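Side-chain contacts in protein (sliding clamp) (Enterobacteria phage RB69, PDB 1B77), which probably encircles DNA as a three-subunit ring and holds the phage DNA polymerase on its template, so that replication is processive: residues Ile29-Val34 / Thr38-Asn43; Phe14-Ser19 / Asn186-Pro191; Lys195-Gly200 / Ala206-Ser211; Ala120-Gln125 / Tyr165-Thr170; Val114-Lys119 / Gly145-Asn150. One frame throughout, in Å; residues are numbered along the deposited sequence.

In the fold
Contacts 1, 3 and 5 all reach one six-stranded antiparallel sheet, whose strands come from both halves of the chain. Contact 1 is the hairpin at one end of it. Contact 3, a second hairpin and the last along the chain, has its centre about 15 Å from that of contact 1. Strand 114-118 of contact 5 is the opposite outermost strand. Along the chain, contact 2 encloses contacts 1, 4 and 5 in a loop of 166 residues and ties the N-terminal half to the C-terminal half. Contacts 4 and 5 alternate in sequence, lie about 9 Å apart between centres and share the five-stranded sheet. Contact 4 also lies at the boundary with a second subunit.

Contact 1: residues Ile29-Val34 / Thr38-Asn43; sequences IMTRAV and TYAEAN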
# COMPACT_ATOMS: atom_id res chain seq x y z
N ILE A 29 22.44 23.86 1.61
CA ILE A 29 22.24 22.70 2.45
C ILE A 29 23.16 21.56 2.01
O ILE A 29 23.51 21.43 0.83
CB ILE A 29 20.78 22.20 2.39
CG1 ILE A 29 20.38 21.92 0.95
CG2 ILE A 29 19.86 23.24 3.02
CD1 ILE A 29 19.02 21.28 0.80
N MET A 30 23.55 20.74 2.97
CA MET A 30 24.40 19.60 2.70
C MET A 30 24.24 18.55 3.79
O MET A 30 23.78 18.83 4.89
CB MET A 30 25.87 20.02 2.60
CG MET A 30 26.46 20.61 3.88
SD MET A 30 28.24 20.94 3.71
CE MET A 30 28.55 21.91 5.19
N THR A 31 24.62 17.32 3.45
CA THR A 31 24.52 16.23 4.40
C THR A 31 25.52 15.16 3.99
O THR A 31 26.03 15.17 2.86
CB THR A 31 23.11 15.62 4.42
OG1 THR A 31 23.01 14.66 5.48
CG2 THR A 31 22.81 14.92 3.09
N ARG A 32 25.80 14.25 4.90
CA ARG A 32 26.71 13.16 4.62
C ARG A 32 26.27 11.96 5.43
O ARG A 32 25.85 12.10 6.58
CB ARG A 32 28.14 13.56 4.97
CG ARG A 32 29.14 12.43 4.83
CD ARG A 32 30.59 12.93 4.81
NE ARG A 32 31.52 11.80 4.80
CZ ARG A 32 32.83 11.90 4.64
NH1 ARG A 32 33.40 13.09 4.46
NH2 ARG A 32 33.58 10.80 4.65
N ALA A 33 26.35 10.77 4.83
CA ALA A 33 25.94 9.54 5.50
C ALA A 33 26.80 9.25 6.73
O ALA A 33 27.96 9.65 6.81
CB ALA A 33 26.02 8.38 4.52
N VAL A 34 26.20 8.55 7.69
CA VAL A 34 26.90 8.19 8.90
C VAL A 34 28.16 7.40 8.55
O VAL A 34 29.20 7.58 9.17
CB VAL A 34 26.00 7.33 9.82
CG1 VAL A 34 26.80 6.80 11.01
CG2 VAL A 34 24.83 8.18 10.32
N THR A 38 28.23 8.47 1.16
CA THR A 38 27.50 9.40 0.30
C THR A 38 27.38 10.83 0.83
O THR A 38 27.01 11.05 1.98
CB THR A 38 26.08 8.85 0.01
OG1 THR A 38 26.17 7.63 -0.74
CG2 THR A 38 25.26 9.86 -0.79
N TYR A 39 27.69 11.80 -0.03
CA TYR A 39 27.60 13.22 0.31
C TYR A 39 26.62 13.91 -0.64
O TYR A 39 26.54 13.56 -1.82
CB TYR A 39 28.97 13.89 0.18
CG TYR A 39 28.96 15.41 0.26
CD1 TYR A 39 29.02 16.07 1.49
CD2 TYR A 39 28.93 16.19 -0.90
CE1 TYR A 39 29.05 17.47 1.56
CE2 TYR A 39 28.95 17.59 -0.84
CZ TYR A 39 29.01 18.22 0.39
OH TYR A 39 29.05 19.60 0.45
N ALA A 40 25.89 14.90 -0.14
CA ALA A 40 24.94 15.64 -0.97
C ALA A 40 24.92 17.11 -0.57
O ALA A 40 25.07 17.46 0.60
CB ALA A 40 23.54 15.05 -0.85
N GLU A 41 24.73 17.97 -1.57
CA GLU A 41 24.67 19.41 -1.34
C GLU A 41 23.82 20.07 -2.41
O GLU A 41 23.68 19.55 -3.53
CB GLU A 41 26.07 20.02 -1.36
CG GLU A 41 26.80 19.87 -2.70
CD GLU A 41 28.04 20.76 -2.79
OE1 GLU A 41 28.84 20.79 -1.84
OE2 GLU A 41 28.19 21.44 -3.82
N ALA A 42 23.28 21.23 -2.08
CA ALA A 42 22.44 21.94 -3.02
C ALA A 42 22.19 23.38 -2.61
O ALA A 42 22.13 23.70 -1.42
CB ALA A 42 21.11 21.22 -3.17
N ASN A 43 22.04 24.24 -3.61
CA ASN A 43 21.73 25.65 -3.40
C ASN A 43 20.21 25.69 -3.43
O ASN A 43 19.59 25.08 -4.30
CB ASN A 43 22.29 26.50 -4.54
CG ASN A 43 23.79 26.52 -4.56
OD1 ASN A 43 24.40 26.61 -5.62
ND2 ASN A 43 24.40 26.46 -3.38
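Met30 and Tyr39 meet on one face of a beta hairpin, at the edge of the tyrosine ring. Met30 SD lies 5.4 Å from the centroid of the Tyr39 ring. It is 80° off the ring normal, and so close to the ring plane. This is a Met-aromatic contact made at the edge. Its closest approach is Met30 SD to Tyr39 OH, 3.6 Å. With a trans chi1 (169°), the Tyr39 ring leans over the partner strand. Tyr39 CD1 comes to 3.4 Å from Thr31 O. Arg32 CB stands at another part of the ring edge. The hydroxyl both donates and accepts. It donates to the carboxylate of Glu41 (Tyr39 OH to Glu41 OE1, 2.6 Å). Glu41 OE1 takes the tyrosine proton on its anti lone pair. The hydroxyl also receives the backbone N-H of Ile107. These two bonds fix the position of the hydroxyl.

The other face carries smaller groups. Thr31 CG2 rests on Ala40 CB at 4.0 Å, and Ile29 CG1 on Ala42 CB at 4.2 Å. The backbones are antiparallel. Ile29 with Ala42 and Thr31 with Ala40 are hydrogen-bonded pairs with two bonds each. Ala33 N adds a bond to Thr38 O beyond the last pair.

Helix 5-15 covers the face of Ile29, Thr31 and Ala40 through Leu11 and Phe14. Strand 215-219 lies along the far side of strand 38-44, with backbone bonds from Tyr39 to Val217 and from Glu41 to Ser215. The hairpin is thus the end of the six-stranded sheet.

Contact 2: residues Phe14-Ser19 / Asn186-Pro191; sequences FASINS and NMKIQP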
# COMPACT_ATOMS: atom_id res chain seq x y z
N PHE A 14 17.70 14.07 0.97
CA PHE A 14 18.80 14.10 1.93
C PHE A 14 18.53 13.18 3.14
O PHE A 14 19.42 12.46 3.60
CB PHE A 14 19.06 15.54 2.41
CG PHE A 14 19.85 16.39 1.44
CD1 PHE A 14 19.77 16.19 0.06
CD2 PHE A 14 20.66 17.43 1.91
CE1 PHE A 14 20.48 17.01 -0.83
CE2 PHE A 14 21.37 18.25 1.03
CZ PHE A 14 21.29 18.04 -0.34
N ALA A 15 17.29 13.20 3.65
CA ALA A 15 16.93 12.36 4.79
C ALA A 15 17.12 10.88 4.51
O ALA A 15 17.27 10.07 5.43
CB ALA A 15 15.49 12.62 5.21
N SER A 16 17.10 10.50 3.23
CA SER A 16 17.30 9.10 2.89
C SER A 16 18.80 8.79 2.94
O SER A 16 19.21 7.63 2.98
CB SER A 16 16.75 8.80 1.50
OG SER A 16 17.58 9.37 0.50
N ILE A 17 19.62 9.84 2.94
CA ILE A 17 21.07 9.65 3.02
C ILE A 17 21.51 9.62 4.48
O ILE A 17 22.38 8.83 4.86
CB ILE A 17 21.83 10.77 2.29
CG1 ILE A 17 21.51 10.72 0.80
CG2 ILE A 17 23.34 10.61 2.53
CD1 ILE A 17 22.19 11.77 -0.03
N ASN A 18 20.91 10.49 5.29
CA ASN A 18 21.19 10.60 6.72
C ASN A 18 19.86 11.06 7.32
O ASN A 18 19.32 12.09 6.92
CB ASN A 18 22.28 11.67 6.98
CG ASN A 18 22.76 11.70 8.44
OD1 ASN A 18 22.00 11.45 9.37
ND2 ASN A 18 24.03 12.03 8.63
N SER A 19 19.32 10.29 8.26
CA SER A 19 18.03 10.63 8.87
C SER A 19 18.05 11.97 9.62
O SER A 19 16.99 12.53 9.93
CB SER A 19 17.59 9.51 9.82
OG SER A 19 18.60 9.24 10.78
N ASN A 186 24.66 3.15 -2.16
CA ASN A 186 25.00 4.55 -1.95
C ASN A 186 24.43 5.46 -3.04
O ASN A 186 24.63 6.67 -2.99
CB ASN A 186 26.51 4.72 -1.90
CG ASN A 186 27.16 3.81 -0.88
OD1 ASN A 186 26.73 3.76 0.27
ND2 ASN A 186 28.19 3.08 -1.30
N MET A 187 23.73 4.88 -4.01
CA MET A 187 23.16 5.65 -5.12
C MET A 187 21.80 6.26 -4.78
O MET A 187 20.81 6.00 -5.47
CB MET A 187 23.03 4.77 -6.36
CG MET A 187 24.35 4.33 -6.95
SD MET A 187 25.29 5.68 -7.69
CE MET A 187 24.40 5.89 -9.23
N LYS A 188 21.76 7.06 -3.72
CA LYS A 188 20.53 7.71 -3.27
C LYS A 188 20.30 8.98 -4.10
O LYS A 188 19.97 10.03 -3.57
CB LYS A 188 20.66 8.11 -1.79
CG LYS A 188 21.17 7.01 -0.87
CD LYS A 188 20.12 5.94 -0.60
CE LYS A 188 20.70 4.81 0.23
NZ LYS A 188 21.26 5.28 1.53
N ILE A 189 20.47 8.85 -5.41
CA ILE A 189 20.31 9.97 -6.33
C ILE A 189 18.85 10.15 -6.76
O ILE A 189 18.24 9.23 -7.29
CB ILE A 189 21.15 9.73 -7.61
CG1 ILE A 189 22.64 9.81 -7.27
CG2 ILE A 189 20.80 10.74 -8.67
CD1 ILE A 189 23.14 8.65 -6.47
N GLN A 190 18.30 11.34 -6.55
CA GLN A 190 16.92 11.59 -6.96
C GLN A 190 16.82 11.63 -8.49
O GLN A 190 17.81 11.87 -9.16
CB GLN A 190 16.41 12.92 -6.36
CG GLN A 190 17.10 14.17 -6.90
CD GLN A 190 16.44 15.46 -6.41
OE1 GLN A 190 16.71 16.54 -6.94
NE2 GLN A 190 15.59 15.35 -5.41
N PRO A 191 15.64 11.37 -9.06
CA PRO A 191 15.51 11.38 -10.52
C PRO A 191 15.96 12.67 -11.22
O PRO A 191 15.75 13.77 -10.73
CB PRO A 191 14.02 11.09 -10.74
CG PRO A 191 13.38 11.56 -9.47
CD PRO A 191 14.34 11.06 -8.43
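Lys188 packs its root on Ile17 and turns its amine to the backbone of Ser16, so one side chain makes both the apolar and the polar part of this contact. The chain is kinked at chi2 (-74°) and again at chi4 (58°). Lys188 CB is 3.8 Å from Ile17 CG1, and Lys188 CG is 4.1 Å from the same atom. The two side chains run past each other in opposite directions. Lys188 CB also lies 4.0 Å from Ser16 OG. The amine then makes a weak hydrogen bond, Lys188 NZ to Ser16 O, 3.4 Å.

The backbone of 186-191 has no regular structure. Met187 and Lys188 are the centres of successive inverse gamma turns. On the other side, Phe14 O accepts from both Ile17 N and Asn18 N, which holds the turn carrying Ser16 and Ile17. Ser16 OG is bonded to Asn13 O. Asn13 ND2 in turn bonds Lys188 O, a second tie between the two halves of the chain.

The interface is small, with 141 Å² buried. The firmer part of the contact is probably the packing of Lys188 CB and CG on Ile17. The amine adds a weak bond.

Contact 3: residues Lys195-Gly200 / Ala206-Ser211; sequences KVMLWG and AAKFES
Met197 and Lys208 lie side by side and point the same way. The methionine is bent at chi3 (-85°), which swings its methyl group against the lysine methylenes. Met197 CE is 3.3 Å from Lys208 CD and 3.4 Å from Lys208 CG. Both are tighter than usual carbon contacts. The lysine chain is fully extended and offers its flank. On the same face Lys195 runs alongside Glu210. Their salt bridge is long, with Lys195 NZ 3.6 Å from Glu210 OE1, while Lys195 CE is nearer that oxygen at 3.3 Å. At the other end of this face, Ala206 CB meets the edge of the Trp199 ring, 4.0 Å from Trp199 CE3.

The other face is apolar. Val196 CG1 sits over one face of the Phe209 ring, offset toward its rim, and Val196 CG2 is 3.8 Å from Phe209 CD2. Leu198 CD2 touches Ala207 CB at 3.7 Å. Met187 packs on the same phenylalanine.

Beneath the side chains are six backbone bonds, two in each of the pairs Lys195-Glu210, Met197-Lys208 and Trp199-Ala206. The short strand axes run antiparallel at 166°. Strand 114-118 borders this hairpin on one side and strand 215-219 on the other, so both strands are internal to the sheet.

The two faces differ in chemistry. Val196, Leu198, Ala207 and Phe209 are buried, while the charged pair and the long aliphatic chains form a face that is partly exposed. At such a length the salt bridge probably adds little beyond the backbone bonding.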
# COMPACT_ATOMS: atom_id res chain seq x y z
N LYS A 195 25.59 14.94 -14.80
CA LYS A 195 26.92 14.99 -15.39
C LYS A 195 27.69 14.10 -14.41
O LYS A 195 27.65 14.33 -13.21
CB LYS A 195 27.48 16.42 -15.36
CG LYS A 195 28.94 16.50 -15.78
CD LYS A 195 29.34 17.93 -16.14
CE LYS A 195 29.21 18.88 -14.96
NZ LYS A 195 29.61 20.28 -15.33
N VAL A 196 28.37 13.08 -14.92
CA VAL A 196 29.11 12.17 -14.05
C VAL A 196 30.62 12.38 -14.13
O VAL A 196 31.23 12.15 -15.16
CB VAL A 196 28.81 10.71 -14.43
CG1 VAL A 196 29.54 9.76 -13.48
CG2 VAL A 196 27.31 10.48 -14.40
N MET A 197 31.21 12.80 -13.02
CA MET A 197 32.64 13.03 -12.97
C MET A 197 33.34 11.99 -12.10
O MET A 197 33.09 11.89 -10.90
CB MET A 197 32.90 14.44 -12.44
CG MET A 197 32.22 15.49 -13.29
SD MET A 197 32.28 17.10 -12.54
CE MET A 197 30.84 17.01 -11.45
N LEU A 198 34.22 11.22 -12.73
CA LEU A 198 34.95 10.15 -12.05
C LEU A 198 36.40 10.54 -11.75
O LEU A 198 37.08 11.11 -12.60
CB LEU A 198 34.89 8.89 -12.90
CG LEU A 198 33.47 8.52 -13.33
CD1 LEU A 198 33.50 7.47 -14.42
CD2 LEU A 198 32.69 8.03 -12.12
N TRP A 199 36.86 10.22 -10.55
CA TRP A 199 38.21 10.57 -10.14
C TRP A 199 38.97 9.45 -9.45
O TRP A 199 38.45 8.79 -8.56
CB TRP A 199 38.18 11.76 -9.20
CG TRP A 199 39.50 12.04 -8.56
CD1 TRP A 199 40.61 12.57 -9.16
CD2 TRP A 199 39.85 11.83 -7.19
NE1 TRP A 199 41.62 12.71 -8.24
CE2 TRP A 199 41.18 12.27 -7.02
CE3 TRP A 199 39.16 11.33 -6.08
CZ2 TRP A 199 41.84 12.21 -5.80
CZ3 TRP A 199 39.82 11.27 -4.85
CH2 TRP A 199 41.15 11.71 -4.72
N GLY A 200 40.22 9.29 -9.86
CA GLY A 200 41.07 8.27 -9.28
C GLY A 200 42.49 8.78 -9.14
O GLY A 200 43.05 9.34 -10.08
N ALA A 206 36.62 8.29 -6.25
CA ALA A 206 35.34 8.90 -5.90
C ALA A 206 34.61 9.30 -7.16
O ALA A 206 35.21 9.40 -8.23
CB ALA A 206 35.55 10.11 -4.99
N ALA A 207 33.32 9.54 -7.03
CA ALA A 207 32.49 9.93 -8.16
C ALA A 207 31.59 11.09 -7.76
O ALA A 207 31.19 11.21 -6.60
CB ALA A 207 31.63 8.75 -8.62
N LYS A 208 31.28 11.94 -8.73
CA LYS A 208 30.40 13.06 -8.48
C LYS A 208 29.30 13.07 -9.53
O LYS A 208 29.57 12.96 -10.72
CB LYS A 208 31.18 14.38 -8.53
CG LYS A 208 30.29 15.60 -8.35
CD LYS A 208 31.09 16.87 -8.18
CE LYS A 208 30.17 18.08 -8.13
NZ LYS A 208 30.93 19.35 -7.94
N PHE A 209 28.06 13.17 -9.07
CA PHE A 209 26.91 13.22 -9.97
C PHE A 209 26.30 14.59 -9.78
O PHE A 209 25.84 14.95 -8.69
CB PHE A 209 25.88 12.15 -9.63
CG PHE A 209 26.34 10.75 -9.92
CD1 PHE A 209 27.33 10.16 -9.14
CD2 PHE A 209 25.77 10.02 -10.96
CE1 PHE A 209 27.76 8.86 -9.40
CE2 PHE A 209 26.20 8.72 -11.23
CZ PHE A 209 27.19 8.14 -10.45
N GLU A 210 26.28 15.37 -10.86
CA GLU A 210 25.75 16.71 -10.78
C GLU A 210 24.60 17.02 -11.72
O GLU A 210 24.66 16.75 -12.92
CB GLU A 210 26.88 17.71 -11.00
CG GLU A 210 26.42 19.14 -10.94
CD GLU A 210 27.57 20.10 -11.02
OE1 GLU A 210 28.37 20.01 -11.98
OE2 GLU A 210 27.67 20.96 -10.12
N SER A 211 23.55 17.59 -11.15
CA SER A 211 22.38 17.99 -11.91
C SER A 211 22.22 19.48 -11.64
O SER A 211 23.01 20.07 -10.91
CB SER A 211 21.13 17.25 -11.43
OG SER A 211 20.79 17.62 -10.10

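Contact 4: residues Ala120-Gln125 / Tyr165-Thr170; sequences AEDLQQ and YSLTLT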
# COMPACT_ATOMS: atom_id res chain seq x y z
N ALA A 120 17.94 10.99 -17.37
CA ALA A 120 16.89 10.67 -16.41
C ALA A 120 16.27 9.28 -16.53
O ALA A 120 16.15 8.57 -15.53
CB ALA A 120 15.79 11.73 -16.47
N GLU A 121 15.87 8.87 -17.73
CA GLU A 121 15.26 7.54 -17.90
C GLU A 121 16.28 6.43 -17.67
O GLU A 121 15.98 5.41 -17.04
CB GLU A 121 14.65 7.40 -19.29
CG GLU A 121 13.63 8.47 -19.65
CD GLU A 121 12.78 8.06 -20.85
OE1 GLU A 121 13.30 7.34 -21.73
OE2 GLU A 121 11.59 8.48 -20.89
N ASP A 122 17.48 6.62 -18.21
CA ASP A 122 18.54 5.64 -18.04
C ASP A 122 18.81 5.43 -16.54
O ASP A 122 18.89 4.30 -16.08
CB ASP A 122 19.80 6.13 -18.77
CG ASP A 122 19.60 6.21 -20.27
OD1 ASP A 122 18.58 5.67 -20.77
OD2 ASP A 122 20.45 6.81 -20.97
N LEU A 123 18.93 6.52 -15.79
CA LEU A 123 19.16 6.42 -14.35
C LEU A 123 17.98 5.69 -13.72
O LEU A 123 18.15 4.76 -12.92
CB LEU A 123 19.27 7.81 -13.71
CG LEU A 123 19.33 7.82 -12.18
CD1 LEU A 123 20.57 7.07 -11.70
CD2 LEU A 123 19.34 9.25 -11.66
N GLN A 124 16.78 6.11 -14.09
CA GLN A 124 15.56 5.49 -13.59
C GLN A 124 15.54 3.99 -13.87
O GLN A 124 15.14 3.20 -13.01
CB GLN A 124 14.35 6.17 -14.23
CG GLN A 124 13.01 5.75 -13.65
CD GLN A 124 11.85 6.25 -14.49
OE1 GLN A 124 11.71 5.87 -15.66
NE2 GLN A 124 11.01 7.11 -13.91
N GLN A 125 15.98 3.58 -15.06
CA GLN A 125 16.00 2.16 -15.40
C GLN A 125 17.03 1.39 -14.59
O GLN A 125 16.75 0.29 -14.12
CB GLN A 125 16.28 1.93 -16.89
CG GLN A 125 16.22 0.45 -17.28
CD GLN A 125 16.56 0.20 -18.74
OE1 GLN A 125 17.72 0.32 -19.13
NE2 GLN A 125 15.56 -0.13 -19.54
N TYR A 165 23.30 -6.75 -15.96
CA TYR A 165 22.78 -5.57 -16.64
C TYR A 165 23.91 -4.71 -17.21
O TYR A 165 25.02 -4.67 -16.67
CB TYR A 165 21.95 -4.74 -15.67
CG TYR A 165 21.37 -3.48 -16.26
CD1 TYR A 165 20.29 -3.54 -17.14
CD2 TYR A 165 21.86 -2.23 -15.89
CE1 TYR A 165 19.72 -2.37 -17.64
CE2 TYR A 165 21.29 -1.07 -16.39
CZ TYR A 165 20.22 -1.14 -17.26
OH TYR A 165 19.65 0.02 -17.72
N SER A 166 23.60 -4.01 -18.29
CA SER A 166 24.59 -3.15 -18.92
C SER A 166 23.95 -1.95 -19.59
O SER A 166 23.02 -2.09 -20.37
CB SER A 166 25.40 -3.95 -19.94
OG SER A 166 26.43 -3.15 -20.48
N LEU A 167 24.47 -0.76 -19.29
CA LEU A 167 23.96 0.48 -19.84
C LEU A 167 25.09 1.30 -20.46
O LEU A 167 26.09 1.58 -19.81
CB LEU A 167 23.27 1.29 -18.74
CG LEU A 167 22.96 2.77 -18.99
CD1 LEU A 167 21.96 2.91 -20.13
CD2 LEU A 167 22.39 3.39 -17.72
N THR A 168 24.91 1.69 -21.72
CA THR A 168 25.90 2.48 -22.44
C THR A 168 25.62 3.97 -22.20
O THR A 168 24.48 4.43 -22.31
CB THR A 168 25.82 2.21 -23.96
OG1 THR A 168 26.03 0.81 -24.19
CG2 THR A 168 26.88 2.99 -24.71
N LEU A 169 26.66 4.73 -21.88
CA LEU A 169 26.47 6.15 -21.62
C LEU A 169 26.93 7.04 -22.78
O LEU A 169 26.14 7.35 -23.67
CB LEU A 169 27.20 6.54 -20.33
CG LEU A 169 26.74 5.71 -19.12
CD1 LEU A 169 27.50 6.13 -17.87
CD2 LEU A 169 25.24 5.87 -18.93
N THR A 170 28.20 7.44 -22.76
CA THR A 170 28.76 8.31 -23.79
C THR A 170 29.97 7.70 -24.49
O THR A 170 30.46 6.63 -24.09
CB THR A 170 29.19 9.65 -23.19
OG1 THR A 170 30.17 9.41 -22.17
CG2 THR A 170 28.00 10.38 -22.59
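Asp122 and Leu167 have the nearest CA atoms across the two segments, 7.7 Å apart (Asp122 CA to Leu167 CA). The first helical turns of 120-132 lie beside strand 165-171, and side chains bridge the gap. The helix is held by bonds from Gln124 N to Ala120 O and from Gln125 N to Glu121 O.

The side chains of Asp122 and Leu167 cross at about a right angle. Asp122 CB is 3.9 Å from Leu167 CD2, and Leu167 CD1 is 4.1 Å from Asp122 CG. One turn on, an extended chain that starts from chi1 -177° sends Gln125 out toward Tyr165. Its carbonyl oxygen arrives at the ring edge, in the ring plane, with the amide turned 88° to the ring. Tyr165 OH donates a hydrogen bond to Gln125 OE1. The modelled length is very short and its exact value is doubtful.

A second subunit also binds the amide: its Ser88 OG shares Gln125 OE1, and its Leu66 O accepts from Gln125 NE2. Tyr165, Ser166 and Leu167 pair antiparallel with a strand of that subunit, which continues the sheet across the subunit interface. Gln125 links its helix to strand 165-171 and to the second subunit, whose two bonds probably set the turn of its amide.

Contact 5: residues Val114-Lys119 / Gly145-Asn150; sequences VITEIK and GKIVIN
Ile147 faces Thr116 across the contact. Ile147 CB is 4.1 Å from Thr116 OG1. The branch methyl CG2 is next. It lies on the far side of CB from the backbone N, and this brings Ile147 CG2 to 4.2 Å from Thr116 OG1 and 4.3 Å from Thr116 CG2. The longer branch starts beside the backbone N (chi1 -62°). CG1 passes Thr116 OG1 at 4.4 Å (Ile147 CG1 to Thr116 OG1) and carries CD1 on toward Val114. Its tip, Ile147 CD1, ends 4.6 Å from Val114 CG1, a loose approach. Ile140 and Tyr172 pack round the same side chain.

Farther along, Ile118 and Ile149 touch methyl to methyl, with 4.4 Å between Ile118 CD1 and Ile149 CD1. The touching parts of the strands run 42° apart and belong to different sheets. Strand 114-118 is bonded to strand 194-201 in the six-stranded sheet. Strand 146-152 lies in the five-stranded one, beside strand 165-171. The contact is therefore face-to-face packing between two sheets, with Leu169 also lying against Thr116 and Ile149.

Thr116 OG1 is buried here, and its hydrogen-bond partner is Thr170 OG1. That bond satisfies the hydroxyl, so towards Ile147 it acts as a packing surface within a largely apolar interior.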
# COMPACT_ATOMS: atom_id res chain seq x y z
N VAL A 114 37.80 11.58 -15.63
CA VAL A 114 36.97 11.33 -16.81
C VAL A 114 35.57 11.87 -16.54
O VAL A 114 35.07 11.79 -15.41
CB VAL A 114 36.79 9.84 -17.12
CG1 VAL A 114 36.69 9.64 -18.62
CG2 VAL A 114 37.90 9.03 -16.51
N ILE A 115 34.93 12.39 -17.58
CA ILE A 115 33.58 12.92 -17.44
C ILE A 115 32.61 12.21 -18.37
O ILE A 115 32.91 11.98 -19.53
CB ILE A 115 33.52 14.43 -17.77
CG1 ILE A 115 34.39 15.22 -16.79
CG2 ILE A 115 32.08 14.91 -17.72
CD1 ILE A 115 34.45 16.72 -17.09
N THR A 116 31.44 11.85 -17.84
CA THR A 116 30.40 11.21 -18.64
C THR A 116 29.07 11.75 -18.14
O THR A 116 29.05 12.76 -17.43
CB THR A 116 30.42 9.65 -18.51
OG1 THR A 116 29.37 9.09 -19.32
CG2 THR A 116 30.22 9.22 -17.07
N GLU A 117 27.97 11.10 -18.50
CA GLU A 117 26.67 11.57 -18.07
C GLU A 117 25.60 10.50 -18.23
O GLU A 117 25.72 9.61 -19.06
CB GLU A 117 26.27 12.81 -18.85
CG GLU A 117 25.87 12.58 -20.29
CD GLU A 117 25.56 13.88 -21.02
OE1 GLU A 117 24.90 14.76 -20.42
OE2 GLU A 117 25.97 14.03 -22.19
N ILE A 118 24.56 10.60 -17.42
CA ILE A 118 23.45 9.65 -17.47
C ILE A 118 22.14 10.44 -17.54
O ILE A 118 21.94 11.39 -16.79
CB ILE A 118 23.48 8.74 -16.23
CG1 ILE A 118 22.36 7.70 -16.31
CG2 ILE A 118 23.39 9.58 -14.96
CD1 ILE A 118 22.55 6.53 -15.36
N LYS A 119 21.27 10.04 -18.45
CA LYS A 119 19.98 10.70 -18.63
C LYS A 119 18.98 10.20 -17.60
O LYS A 119 19.15 9.12 -17.04
CB LYS A 119 19.44 10.43 -20.04
CG LYS A 119 20.36 10.87 -21.18
CD LYS A 119 19.76 10.49 -22.53
CE LYS A 119 20.62 11.00 -23.68
NZ LYS A 119 20.76 12.48 -23.64
N GLY A 145 35.21 2.03 -27.08
CA GLY A 145 35.03 3.43 -27.42
C GLY A 145 33.86 4.10 -26.72
O GLY A 145 33.41 5.17 -27.13
N LYS A 146 33.36 3.47 -25.66
CA LYS A 146 32.25 4.02 -24.90
C LYS A 146 32.43 3.82 -23.40
O LYS A 146 33.23 2.99 -22.97
CB LYS A 146 30.95 3.35 -25.34
CG LYS A 146 30.59 3.61 -26.79
CD LYS A 146 29.26 2.97 -27.14
CE LYS A 146 28.75 3.50 -28.47
NZ LYS A 146 28.52 4.97 -28.39
N ILE A 147 31.71 4.61 -22.61
CA ILE A 147 31.77 4.47 -21.17
C ILE A 147 30.53 3.65 -20.89
O ILE A 147 29.45 3.97 -21.39
CB ILE A 147 31.65 5.83 -20.44
CG1 ILE A 147 32.82 6.74 -20.82
CG2 ILE A 147 31.65 5.61 -18.92
CD1 ILE A 147 34.16 6.21 -20.38
N VAL A 148 30.68 2.58 -20.12
CA VAL A 148 29.54 1.74 -19.81
C VAL A 148 29.41 1.44 -18.33
O VAL A 148 30.38 1.49 -17.58
CB VAL A 148 29.62 0.39 -20.57
CG1 VAL A 148 29.69 0.65 -22.06
CG2 VAL A 148 30.83 -0.40 -20.10
N ILE A 149 28.18 1.15 -17.92
CA ILE A 149 27.87 0.80 -16.54
C ILE A 149 27.40 -0.64 -16.52
O ILE A 149 26.39 -0.97 -17.14
CB ILE A 149 26.72 1.67 -15.96
CG1 ILE A 149 27.18 3.12 -15.81
CG2 ILE A 149 26.27 1.10 -14.63
CD1 ILE A 149 26.16 4.02 -15.13
N ASN A 150 28.14 -1.50 -15.82
CA ASN A 150 27.77 -2.90 -15.70
C ASN A 150 27.26 -3.14 -14.29
O ASN A 150 27.83 -2.63 -13.32
CB ASN A 150 28.98 -3.81 -15.97
CG ASN A 150 29.43 -3.77 -17.41
OD1 ASN A 150 28.65 -4.00 -18.33
ND2 ASN A 150 30.71 -3.48 -17.61